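Local coordinates for conserved protein (Methanosarcina mazei, PDB 2NR4), which is of unknown function but binds flavin mononucleotide (FMN), and belongs to the DUF447 family, whose N-terminal domain is of the FMN-binding clan, at residues V50-E54 with R55-R59; S64-W67 with E68-K72; L86-R89 with S90-D94; L127-D131 with Q132-A136. All blocks are in the same frame, centred on the assembly; numbering follows the deposited sequence.

Interaction 1: V50-E54 with R55-R59. With FMN (flavin mononucleotide), chain C.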
# COMPACT_ATOMS: atom_id res chain seq x y z
N VAL A 50 -10.58 12.26 0.06
CA VAL A 50 -9.67 13.17 -0.63
C VAL A 50 -9.22 14.27 0.31
O VAL A 50 -10.07 14.93 0.96
CB VAL A 50 -10.31 13.80 -1.87
CG1 VAL A 50 -9.23 14.52 -2.75
CG2 VAL A 50 -11.15 12.77 -2.66
N MET A 51 -7.90 14.49 0.37
CA MET A 51 -7.39 15.58 1.18
C MET A 51 -6.43 16.39 0.31
O MET A 51 -5.43 15.86 -0.17
CB MET A 51 -6.69 15.01 2.42
CG MET A 51 -5.97 16.04 3.25
SD MET A 51 -7.15 16.64 4.47
CE MET A 51 -6.93 15.27 5.59
N LYS A 52 -6.77 17.66 0.08
CA LYS A 52 -5.90 18.53 -0.71
C LYS A 52 -5.74 19.92 -0.11
O LYS A 52 -5.93 20.91 -0.80
CB LYS A 52 -6.33 18.60 -2.18
CG LYS A 52 -7.83 18.77 -2.44
CD LYS A 52 -8.15 19.09 -3.91
CE LYS A 52 -8.15 17.83 -4.80
NZ LYS A 52 -8.52 18.17 -6.21
N GLY A 53 -5.37 19.99 1.16
CA GLY A 53 -5.01 21.27 1.76
C GLY A 53 -6.04 21.82 2.72
O GLY A 53 -5.73 22.70 3.53
N GLU A 54 -7.27 21.33 2.65
CA GLU A 54 -8.33 21.85 3.53
C GLU A 54 -9.06 20.70 4.26
O GLU A 54 -8.40 19.76 4.73
CB GLU A 54 -9.26 22.77 2.73
CG GLU A 54 -8.50 23.95 2.03
CD GLU A 54 -7.69 24.84 3.00
OE1 GLU A 54 -8.22 25.18 4.09
OE2 GLU A 54 -6.52 25.18 2.69
N ARG A 55 -10.38 20.78 4.39
CA ARG A 55 -11.11 19.67 4.98
C ARG A 55 -11.09 18.51 3.98
O ARG A 55 -11.13 18.74 2.77
CB ARG A 55 -12.57 20.02 5.31
CG ARG A 55 -12.73 21.12 6.39
CD ARG A 55 -14.20 21.23 6.88
NE ARG A 55 -14.36 22.43 7.73
CZ ARG A 55 -14.08 22.44 9.03
NH1 ARG A 55 -13.63 21.34 9.63
NH2 ARG A 55 -14.21 23.56 9.72
N PRO A 56 -11.05 17.27 4.50
CA PRO A 56 -11.19 16.13 3.59
C PRO A 56 -12.57 16.13 3.00
O PRO A 56 -13.50 16.75 3.60
CB PRO A 56 -11.02 14.91 4.47
CG PRO A 56 -10.97 15.36 5.87
CD PRO A 56 -10.86 16.86 5.90
N PHE A 57 -12.73 15.45 1.87
CA PHE A 57 -14.03 15.31 1.22
C PHE A 57 -14.18 13.99 0.48
O PHE A 57 -13.20 13.26 0.27
CB PHE A 57 -14.34 16.45 0.28
CG PHE A 57 -13.42 16.56 -0.92
CD1 PHE A 57 -13.82 16.06 -2.15
CD2 PHE A 57 -12.21 17.25 -0.82
CE1 PHE A 57 -12.99 16.18 -3.27
CE2 PHE A 57 -11.37 17.39 -1.94
CZ PHE A 57 -11.76 16.86 -3.15
N VAL A 58 -15.42 13.68 0.12
CA VAL A 58 -15.71 12.43 -0.59
C VAL A 58 -16.52 12.74 -1.82
O VAL A 58 -17.26 13.71 -1.86
CB VAL A 58 -16.47 11.32 0.27
CG1 VAL A 58 -15.61 10.74 1.31
CG2 VAL A 58 -17.79 11.86 0.88
N ARG A 59 -16.36 11.89 -2.85
CA ARG A 59 -17.17 12.03 -4.05
C ARG A 59 -17.83 10.68 -4.11
O ARG A 59 -17.16 9.66 -4.31
CB ARG A 59 -16.31 12.22 -5.32
CG ARG A 59 -15.43 13.45 -5.35
CD ARG A 59 -14.98 13.79 -6.82
NE ARG A 59 -14.09 14.97 -6.88
CZ ARG A 59 -14.46 16.21 -7.21
NH1 ARG A 59 -15.71 16.46 -7.58
NH2 ARG A 59 -13.57 17.20 -7.21
N1 FMN C . -17.34 4.74 -4.91
C2 FMN C . -17.61 6.07 -4.65
O2 FMN C . -18.76 6.47 -4.78
N3 FMN C . -16.60 6.93 -4.29
C4 FMN C . -15.30 6.47 -4.17
O4 FMN C . -14.43 7.16 -3.64
C4A FMN C . -15.02 5.13 -4.42
N5 FMN C . -13.72 4.64 -4.31
C5A FMN C . -13.45 3.30 -4.54
C6 FMN C . -12.14 2.83 -4.40
C7 FMN C . -11.85 1.49 -4.63
C7M FMN C . -10.42 1.03 -4.55
C8 FMN C . -12.89 0.62 -5.02
C8M FMN C . -12.68 -0.85 -5.12
C9 FMN C . -14.20 1.09 -5.16
C9A FMN C . -14.48 2.44 -4.91
N10 FMN C . -15.78 2.94 -5.03
C10 FMN C . -16.05 4.27 -4.79
C1' FMN C . -16.87 2.06 -5.58
C2' FMN C . -17.68 1.52 -4.41
O2' FMN C . -16.82 0.93 -3.48
C3' FMN C . -18.60 0.44 -4.94
O3' FMN C . -19.49 1.02 -5.88
C4' FMN C . -19.34 -0.26 -3.80
O4' FMN C . -19.92 -1.40 -4.39
C5' FMN C . -20.42 0.63 -3.17
O5' FMN C . -21.30 -0.15 -2.39
P FMN C . -22.50 0.45 -1.47
O1P FMN C . -23.75 0.44 -2.36
O2P FMN C . -22.16 1.91 -1.11
O3P FMN C . -22.69 -0.52 -0.29
O HOH W 1 -8.91 19.15 0.97

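Interaction 2: S64-W67 with E68-K72. With FMN (flavin mononucleotide), chain C.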
# COMPACT_ATOMS: atom_id res chain seq x y z
N SER A 64 -25.72 4.56 -4.79
CA SER A 64 -25.13 3.52 -3.96
C SER A 64 -25.72 3.53 -2.55
O SER A 64 -26.38 4.48 -2.13
CB SER A 64 -23.62 3.72 -3.89
OG SER A 64 -23.30 4.87 -3.10
N HIS A 65 -25.47 2.47 -1.78
CA HIS A 65 -25.99 2.48 -0.43
C HIS A 65 -25.30 3.56 0.44
O HIS A 65 -25.94 4.23 1.25
CB HIS A 65 -25.96 1.08 0.17
CG HIS A 65 -27.22 0.30 -0.07
ND1 HIS A 65 -28.46 0.71 0.41
CD2 HIS A 65 -27.45 -0.84 -0.76
CE1 HIS A 65 -29.38 -0.17 0.05
NE2 HIS A 65 -28.80 -1.11 -0.67
N THR A 66 -23.99 3.72 0.25
CA THR A 66 -23.25 4.79 0.96
C THR A 66 -23.84 6.15 0.66
O THR A 66 -24.03 6.98 1.56
CB THR A 66 -21.76 4.77 0.52
OG1 THR A 66 -21.24 3.47 0.74
CG2 THR A 66 -20.95 5.78 1.28
N TRP A 67 -24.10 6.40 -0.62
CA TRP A 67 -24.75 7.65 -1.04
C TRP A 67 -26.11 7.88 -0.33
O TRP A 67 -26.35 8.95 0.26
CB TRP A 67 -24.91 7.63 -2.57
CG TRP A 67 -25.78 8.69 -3.12
CD1 TRP A 67 -25.43 9.97 -3.38
CD2 TRP A 67 -27.15 8.55 -3.53
NE1 TRP A 67 -26.50 10.66 -3.92
CE2 TRP A 67 -27.56 9.81 -4.02
CE3 TRP A 67 -28.08 7.50 -3.50
CZ2 TRP A 67 -28.86 10.03 -4.52
CZ3 TRP A 67 -29.37 7.72 -4.00
CH2 TRP A 67 -29.74 8.98 -4.50
N GLU A 68 -26.96 6.85 -0.34
CA GLU A 68 -28.28 6.95 0.27
C GLU A 68 -28.17 7.25 1.76
O GLU A 68 -28.89 8.09 2.27
CB GLU A 68 -29.09 5.65 0.01
CG GLU A 68 -30.60 5.81 0.20
CD GLU A 68 -31.37 4.50 0.04
OE1 GLU A 68 -30.77 3.49 -0.43
OE2 GLU A 68 -32.56 4.47 0.42
N ASN A 69 -27.21 6.63 2.45
CA ASN A 69 -27.05 6.83 3.88
C ASN A 69 -26.50 8.23 4.21
O ASN A 69 -26.91 8.84 5.20
CB ASN A 69 -26.17 5.75 4.51
CG ASN A 69 -26.82 4.37 4.54
OD1 ASN A 69 -28.04 4.25 4.47
ND2 ASN A 69 -26.00 3.33 4.67
N VAL A 70 -25.58 8.71 3.38
CA VAL A 70 -25.06 10.06 3.57
C VAL A 70 -26.13 11.14 3.37
O VAL A 70 -26.29 12.06 4.18
CB VAL A 70 -23.85 10.29 2.69
CG1 VAL A 70 -23.48 11.78 2.67
CG2 VAL A 70 -22.66 9.44 3.25
N LEU A 71 -26.88 10.99 2.31
CA LEU A 71 -28.03 11.84 2.05
C LEU A 71 -28.99 11.92 3.25
O LEU A 71 -29.31 13.01 3.68
CB LEU A 71 -28.76 11.32 0.81
CG LEU A 71 -28.61 12.08 -0.50
CD1 LEU A 71 -27.17 12.29 -0.91
CD2 LEU A 71 -29.36 11.30 -1.57
N LYS A 72 -29.41 10.78 3.80
CA LYS A 72 -30.32 10.76 4.93
C LYS A 72 -29.70 11.16 6.27
O LYS A 72 -30.30 11.93 7.02
CB LYS A 72 -30.95 9.39 5.13
CG LYS A 72 -31.95 9.39 6.30
CD LYS A 72 -32.23 7.99 6.81
CE LYS A 72 -33.65 7.92 7.35
NZ LYS A 72 -34.05 6.49 7.52
N1 FMN C . -17.34 4.74 -4.91
C2 FMN C . -17.61 6.07 -4.65
O2 FMN C . -18.76 6.47 -4.78
N3 FMN C . -16.60 6.93 -4.29
C4 FMN C . -15.30 6.47 -4.17
O4 FMN C . -14.43 7.16 -3.64
C4A FMN C . -15.02 5.13 -4.42
N5 FMN C . -13.72 4.64 -4.31
C5A FMN C . -13.45 3.30 -4.54
C6 FMN C . -12.14 2.83 -4.40
C7 FMN C . -11.85 1.49 -4.63
C7M FMN C . -10.42 1.03 -4.55
C8 FMN C . -12.89 0.62 -5.02
C8M FMN C . -12.68 -0.85 -5.12
C9 FMN C . -14.20 1.09 -5.16
C9A FMN C . -14.48 2.44 -4.91
N10 FMN C . -15.78 2.94 -5.03
C10 FMN C . -16.05 4.27 -4.79
C1' FMN C . -16.87 2.06 -5.58
C2' FMN C . -17.68 1.52 -4.41
O2' FMN C . -16.82 0.93 -3.48
C3' FMN C . -18.60 0.44 -4.94
O3' FMN C . -19.49 1.02 -5.88
C4' FMN C . -19.34 -0.26 -3.80
O4' FMN C . -19.92 -1.40 -4.39
C5' FMN C . -20.42 0.63 -3.17
O5' FMN C . -21.30 -0.15 -2.39
P FMN C . -22.50 0.45 -1.47
O1P FMN C . -23.75 0.44 -2.36
O2P FMN C . -22.16 1.91 -1.11
O3P FMN C . -22.69 -0.52 -0.29
O HOH W 2 -29.03 2.49 2.12

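Interaction 3: L86-R89 with S90-D94. With FMN (flavin mononucleotide), chain C.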
# COMPACT_ATOMS: atom_id res chain seq x y z
N LEU A 86 -11.42 -8.25 3.04
CA LEU A 86 -12.45 -7.28 3.47
C LEU A 86 -12.74 -6.21 2.43
O LEU A 86 -13.91 -5.85 2.19
CB LEU A 86 -12.05 -6.69 4.82
CG LEU A 86 -13.03 -6.19 5.88
CD1 LEU A 86 -14.26 -7.14 6.05
CD2 LEU A 86 -12.26 -6.07 7.16
N PHE A 87 -11.72 -5.72 1.74
CA PHE A 87 -11.98 -4.85 0.61
C PHE A 87 -12.90 -5.42 -0.45
O PHE A 87 -13.78 -4.74 -0.98
CB PHE A 87 -10.66 -4.44 -0.10
CG PHE A 87 -10.22 -3.07 0.21
CD1 PHE A 87 -10.71 -2.00 -0.51
CD2 PHE A 87 -9.32 -2.84 1.24
CE1 PHE A 87 -10.31 -0.73 -0.22
CE2 PHE A 87 -8.93 -1.57 1.53
CZ PHE A 87 -9.45 -0.52 0.80
N VAL A 88 -12.65 -6.67 -0.84
CA VAL A 88 -13.39 -7.24 -1.92
C VAL A 88 -14.78 -7.59 -1.40
O VAL A 88 -15.76 -7.33 -2.07
CB VAL A 88 -12.68 -8.48 -2.51
CG1 VAL A 88 -13.56 -9.20 -3.51
CG2 VAL A 88 -11.35 -8.06 -3.20
N ARG A 89 -14.86 -8.14 -0.20
CA ARG A 89 -16.19 -8.45 0.38
C ARG A 89 -17.04 -7.20 0.53
O ARG A 89 -18.24 -7.23 0.23
CB ARG A 89 -16.02 -9.12 1.74
CG ARG A 89 -15.46 -10.55 1.64
CD ARG A 89 -15.55 -11.28 2.96
NE ARG A 89 -16.90 -11.19 3.52
CZ ARG A 89 -17.21 -10.73 4.73
NH1 ARG A 89 -16.27 -10.31 5.58
NH2 ARG A 89 -18.50 -10.68 5.08
N SER A 90 -16.45 -6.10 0.99
CA SER A 90 -17.26 -4.88 1.13
C SER A 90 -17.65 -4.29 -0.23
O SER A 90 -18.60 -3.52 -0.34
CB SER A 90 -16.56 -3.84 1.99
OG SER A 90 -15.42 -3.37 1.32
N THR A 91 -16.90 -4.61 -1.28
CA THR A 91 -17.24 -4.10 -2.60
C THR A 91 -18.40 -4.84 -3.22
O THR A 91 -19.29 -4.22 -3.80
CB THR A 91 -16.05 -4.20 -3.59
OG1 THR A 91 -14.96 -3.46 -3.08
CG2 THR A 91 -16.44 -3.70 -5.00
N PHE A 92 -18.37 -6.17 -3.14
CA PHE A 92 -19.29 -7.01 -3.90
C PHE A 92 -20.35 -7.69 -3.07
O PHE A 92 -21.20 -8.41 -3.62
CB PHE A 92 -18.51 -8.08 -4.68
CG PHE A 92 -17.60 -7.51 -5.72
CD1 PHE A 92 -18.11 -6.91 -6.88
CD2 PHE A 92 -16.23 -7.53 -5.54
CE1 PHE A 92 -17.25 -6.34 -7.83
CE2 PHE A 92 -15.38 -6.97 -6.48
CZ PHE A 92 -15.89 -6.39 -7.62
N SER A 93 -20.31 -7.46 -1.76
CA SER A 93 -21.24 -8.12 -0.84
C SER A 93 -21.71 -7.16 0.23
O SER A 93 -21.40 -5.99 0.21
CB SER A 93 -20.58 -9.32 -0.16
OG SER A 93 -20.04 -10.23 -1.09
N ASP A 94 -22.51 -7.70 1.14
CA ASP A 94 -22.94 -6.98 2.33
C ASP A 94 -22.18 -7.60 3.50
O ASP A 94 -22.24 -8.81 3.73
CB ASP A 94 -24.45 -7.17 2.56
CG ASP A 94 -25.31 -6.77 1.35
OD1 ASP A 94 -25.93 -5.68 1.40
OD2 ASP A 94 -25.40 -7.54 0.38
N1 FMN C . -17.34 4.74 -4.91
C2 FMN C . -17.61 6.07 -4.65
O2 FMN C . -18.76 6.47 -4.78
N3 FMN C . -16.60 6.93 -4.29
C4 FMN C . -15.30 6.47 -4.17
O4 FMN C . -14.43 7.16 -3.64
C4A FMN C . -15.02 5.13 -4.42
N5 FMN C . -13.72 4.64 -4.31
C5A FMN C . -13.45 3.30 -4.54
C6 FMN C . -12.14 2.83 -4.40
C7 FMN C . -11.85 1.49 -4.63
C7M FMN C . -10.42 1.03 -4.55
C8 FMN C . -12.89 0.62 -5.02
C8M FMN C . -12.68 -0.85 -5.12
C9 FMN C . -14.20 1.09 -5.16
C9A FMN C . -14.48 2.44 -4.91
N10 FMN C . -15.78 2.94 -5.03
C10 FMN C . -16.05 4.27 -4.79
C1' FMN C . -16.87 2.06 -5.58
C2' FMN C . -17.68 1.52 -4.41
O2' FMN C . -16.82 0.93 -3.48
C3' FMN C . -18.60 0.44 -4.94
O3' FMN C . -19.49 1.02 -5.88
C4' FMN C . -19.34 -0.26 -3.80
O4' FMN C . -19.92 -1.40 -4.39
C5' FMN C . -20.42 0.63 -3.17
O5' FMN C . -21.30 -0.15 -2.39
P FMN C . -22.50 0.45 -1.47
O1P FMN C . -23.75 0.44 -2.36
O2P FMN C . -22.16 1.91 -1.11
O3P FMN C . -22.69 -0.52 -0.29

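Interaction 4: L127-D131 with Q132-A136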
# COMPACT_ATOMS: atom_id res chain seq x y z
N LEU A 127 -23.13 19.08 1.32
CA LEU A 127 -23.51 18.15 0.26
C LEU A 127 -23.86 18.92 -1.00
O LEU A 127 -24.66 19.85 -0.95
CB LEU A 127 -24.69 17.30 0.73
CG LEU A 127 -24.34 16.14 1.67
CD1 LEU A 127 -23.67 16.57 2.98
CD2 LEU A 127 -25.62 15.32 1.98
N ARG A 128 -23.26 18.55 -2.13
CA ARG A 128 -23.52 19.26 -3.38
C ARG A 128 -23.37 18.26 -4.51
O ARG A 128 -22.45 17.44 -4.50
CB ARG A 128 -22.53 20.41 -3.59
CG ARG A 128 -21.05 19.99 -3.45
CD ARG A 128 -20.13 21.17 -3.21
NE ARG A 128 -18.73 20.80 -3.03
CZ ARG A 128 -18.12 20.55 -1.87
NH1 ARG A 128 -18.79 20.54 -0.74
NH2 ARG A 128 -16.83 20.26 -1.86
N ASN A 129 -24.28 18.32 -5.47
CA ASN A 129 -24.14 17.48 -6.66
C ASN A 129 -23.16 18.09 -7.62
O ASN A 129 -23.20 19.31 -7.90
CB ASN A 129 -25.48 17.30 -7.35
CG ASN A 129 -26.49 16.60 -6.48
OD1 ASN A 129 -27.67 16.94 -6.52
ND2 ASN A 129 -26.05 15.62 -5.70
N THR A 130 -22.24 17.28 -8.10
CA THR A 130 -21.47 17.61 -9.30
C THR A 130 -21.35 16.39 -10.18
O THR A 130 -20.88 15.33 -9.74
CB THR A 130 -20.06 18.23 -9.04
OG1 THR A 130 -19.08 17.51 -9.79
CG2 THR A 130 -19.68 18.23 -7.56
N ASP A 131 -21.78 16.57 -11.43
CA ASP A 131 -21.71 15.55 -12.47
C ASP A 131 -22.72 14.47 -12.13
O ASP A 131 -23.92 14.74 -12.02
CB ASP A 131 -20.28 14.98 -12.58
CG ASP A 131 -19.23 16.06 -12.89
OD1 ASP A 131 -19.58 17.27 -12.93
OD2 ASP A 131 -18.05 15.70 -13.08
N GLN A 132 -22.23 13.26 -11.92
CA GLN A 132 -23.10 12.18 -11.50
C GLN A 132 -22.68 11.70 -10.10
O GLN A 132 -22.76 10.50 -9.74
CB GLN A 132 -23.13 11.09 -12.58
CG GLN A 132 -23.16 11.71 -14.00
CD GLN A 132 -23.98 10.94 -15.03
OE1 GLN A 132 -24.21 9.72 -14.89
NE2 GLN A 132 -24.43 11.64 -16.07
N SER A 133 -22.26 12.68 -9.29
CA SER A 133 -21.69 12.44 -7.98
C SER A 133 -22.27 13.37 -6.93
O SER A 133 -22.77 14.46 -7.24
CB SER A 133 -20.18 12.64 -7.98
OG SER A 133 -19.52 11.44 -8.34
N LEU A 134 -22.24 12.90 -5.68
CA LEU A 134 -22.54 13.75 -4.56
C LEU A 134 -21.22 14.00 -3.85
O LEU A 134 -20.53 13.05 -3.45
CB LEU A 134 -23.50 13.06 -3.62
CG LEU A 134 -23.77 13.83 -2.33
CD1 LEU A 134 -24.76 15.00 -2.61
CD2 LEU A 134 -24.28 12.87 -1.26
N VAL A 135 -20.87 15.27 -3.71
CA VAL A 135 -19.65 15.65 -2.98
C VAL A 135 -20.08 16.16 -1.60
O VAL A 135 -21.12 16.85 -1.48
CB VAL A 135 -18.85 16.68 -3.75
CG1 VAL A 135 -17.57 17.04 -3.01
CG2 VAL A 135 -18.53 16.16 -5.15
N ALA A 136 -19.32 15.77 -0.60
CA ALA A 136 -19.48 16.24 0.79
C ALA A 136 -18.13 16.48 1.43
O ALA A 136 -17.21 15.67 1.28
CB ALA A 136 -20.27 15.22 1.61

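Interaction 1: V50-E54 with R55-R59
The turn end of the beta hairpin formed by strands 43-51 and 57-61 is pinned by Val50 and Phe57, an antiparallel hydrogen-bonded pair. Val50 N donates to Phe57 O at 2.8 Å and almost straight (172°), and Phe57 N returns a bond to Val50 O at 2.9 Å. Both side chains rise on the same face of the sheet. Phe57 holds CG between its backbone N and carbonyl carbon (chi1 64°), which swings the ring across the neighbouring strand and over the valine. The result is a CH-pi contact, with Val50 CB 3.7 Å from the centroid of the Phe57 ring, while Val50 CG1 meets CZ of the same ring at 3.5 Å. Lys52 comes from a different side, its CG lying in the ring plane 3.8 Å from Phe57 CE2. A serine in place of Phe57 would probably leave Val50 without its aromatic cover and the aliphatic part of Lys52 without the edge it rests against. These strands belong to a closed six-stranded antiparallel barrel, and strand 133-145 flanks the hairpin, Phe57 also touching Val135 and Asp137. One residue nearer the turn on each side, the bent side chain of Met51 runs alongside Pro56, with Met51 SD 4.0 Å from Pro56 CD, and Leu21 touches both. A water bridges the turn, accepting from Lys52 N at 2.8 Å and from Glu54 N and donating to Arg55 O. Two residues beyond Phe57 the strand reaches the cofactor: Arg59 O accepts from FMN N3 at 2.8 Å and 164°.

Interaction 2: S64-W67 with E68-K72
Trp67 turns its indole away from its own backbone N (chi1 168°) to lie beside the next turn of helix 65-73, where Leu71, its chi1 off the usual rotamers at -105°, sets CD2 over one ring face. This is a CH-pi contact: Leu71 CD2 is 3.6 Å from the centroid of the six-membered ring of Trp67. The other methyl, Leu71 CD1, approaches Trp67 NE1 at 3.5 Å, and Leu134 of strand 133-145 packs on both side chains. An alanine instead of Trp67 would probably open a gap beside Leu71 and Leu134, leaving the leucine methyls without the ring they cover. Ser64 is the N-cap of the helix, its OG accepting from Trp67 N at 3.0 Å. The amides of His65 and Thr66, at the start of the helix, are given to the FMN phosphate, an arrangement in which the helix dipole would probably help to hold the negative charge. His65 N donates to FMN O1P at 2.7 Å, whereas FMN O2P is gripped twice by Thr66, through N at 2.9 Å and OG1 at 2.6 Å. Further out, His65 and Glu68 lie side by side, ring and carboxylate planes 17° apart. A water in the His65 ring plane sits close to ND1 and donates to Asn69 OD1 at 3.1 Å; the amide ND2 of Asn69 is bonded to Thr37.

Interaction 3: L86-R89 with S90-D94
Thr91 OG1 donates to Phe87 O at 2.7 Å, one turn back in helix 84-92. Its chi1 of -60° places the hydroxyl beside the backbone N, and both approach the same carbonyl, though the N-H bond is weak. Next to it, Ser90 N makes a regular helical bond to Leu86 O at 2.8 Å. Ser90 OG stands between two carbonyls, Leu86 O at 3.0 Å and Phe87 O at 3.1 Å, and its single proton could serve either. Phe92 N bonds to Val88 O, and the helix then ends with a weak bond from Ser93 N to Arg89 O. Outside this polar core, Val88 CG1 comes in at the edge of the Phe92 ring, in its plane and 3.7 Å from CD2, while Thr91 CG2 sits 3.6 Å above the ring centre. Helices 158-176 and 198-210 pack against Val88 and Phe92, and Arg89 reaches out to a salt bridge with Glu99. Thr91 O accepts from FMN O4' at 2.9 Å. The two hydroxyls therefore spend themselves on buried helix carbonyls of their own chain, and Thr91 meets the ribityl chain through its backbone, while its side-chain bond to Phe87 O probably helps to steady the last turn, which presents that carbonyl.

Interaction 4: L127-D131 with Q132-A136
Arg128 stretches over Val135 with one face of its guanidinium on Val135 CG1, which lies 3.4 Å from the guanidinium plane and toward its rim. The torsion chi1 of Arg128, 52°, sends the chain across to the facing strand, and from there NH1 finds Asp137 in a salt bridge and Asn126 O in a hydrogen bond. On the same face of the sheet Thr130 meets Val135 diagonally; Thr130 CG2 and Val135 CG2 are only 3.4 Å apart, tight for two methyls; with chi1 of Thr130 off the usual rotamers (129°), the exact placing of this side chain is doubtful. The opposite face carries Asn129, whose ND2 comes within 3.4 Å of Leu134 CD1, an amide against a methyl. Leu127 joins it there: its CD1 rests 3.9 Å from Ala136 CB, its CB near Leu134 CD1. Leu134 in turn packs on Trp67 and Leu71 of helix 65-73. Two hydrogen-bonded pairs set this register. Arg128 N to Val135 O and Val135 N to Arg128 O are both 2.8 Å, and Thr130 N reaches Ser133 O at 3.0 Å, the return bond, Ser133 N to Thr130 O, being weak. Asp131, with positive phi, and Gln132 alone carry the chain round, so strands 118-130 and 133-145 form a tight two-residue beta hairpin, close to the type II' turn, at one end of the barrel that binds FMN.

In the fold
From the N terminus the contacts come in series, and none encloses or crosses another. Interaction 1 closes the hairpin of strands 43-51 and 57-61; the chain then enters helix 65-73, where interaction 2 fixes the first turns. After strand 75-79 it reaches helix 84-92 and interaction 3, whose centre is about 24 Å from that of interaction 1. Interaction 4 closes the later hairpin, 118-130 with 133-145. Interactions 1 and 4 meet in the barrel, where Val58 N probably bonds to Ala136 O, and Leu134 joins interaction 4 to interaction 2. FMN links interactions 1, 2 and 3, which hold its ring, phosphate and ribityl chain respectively.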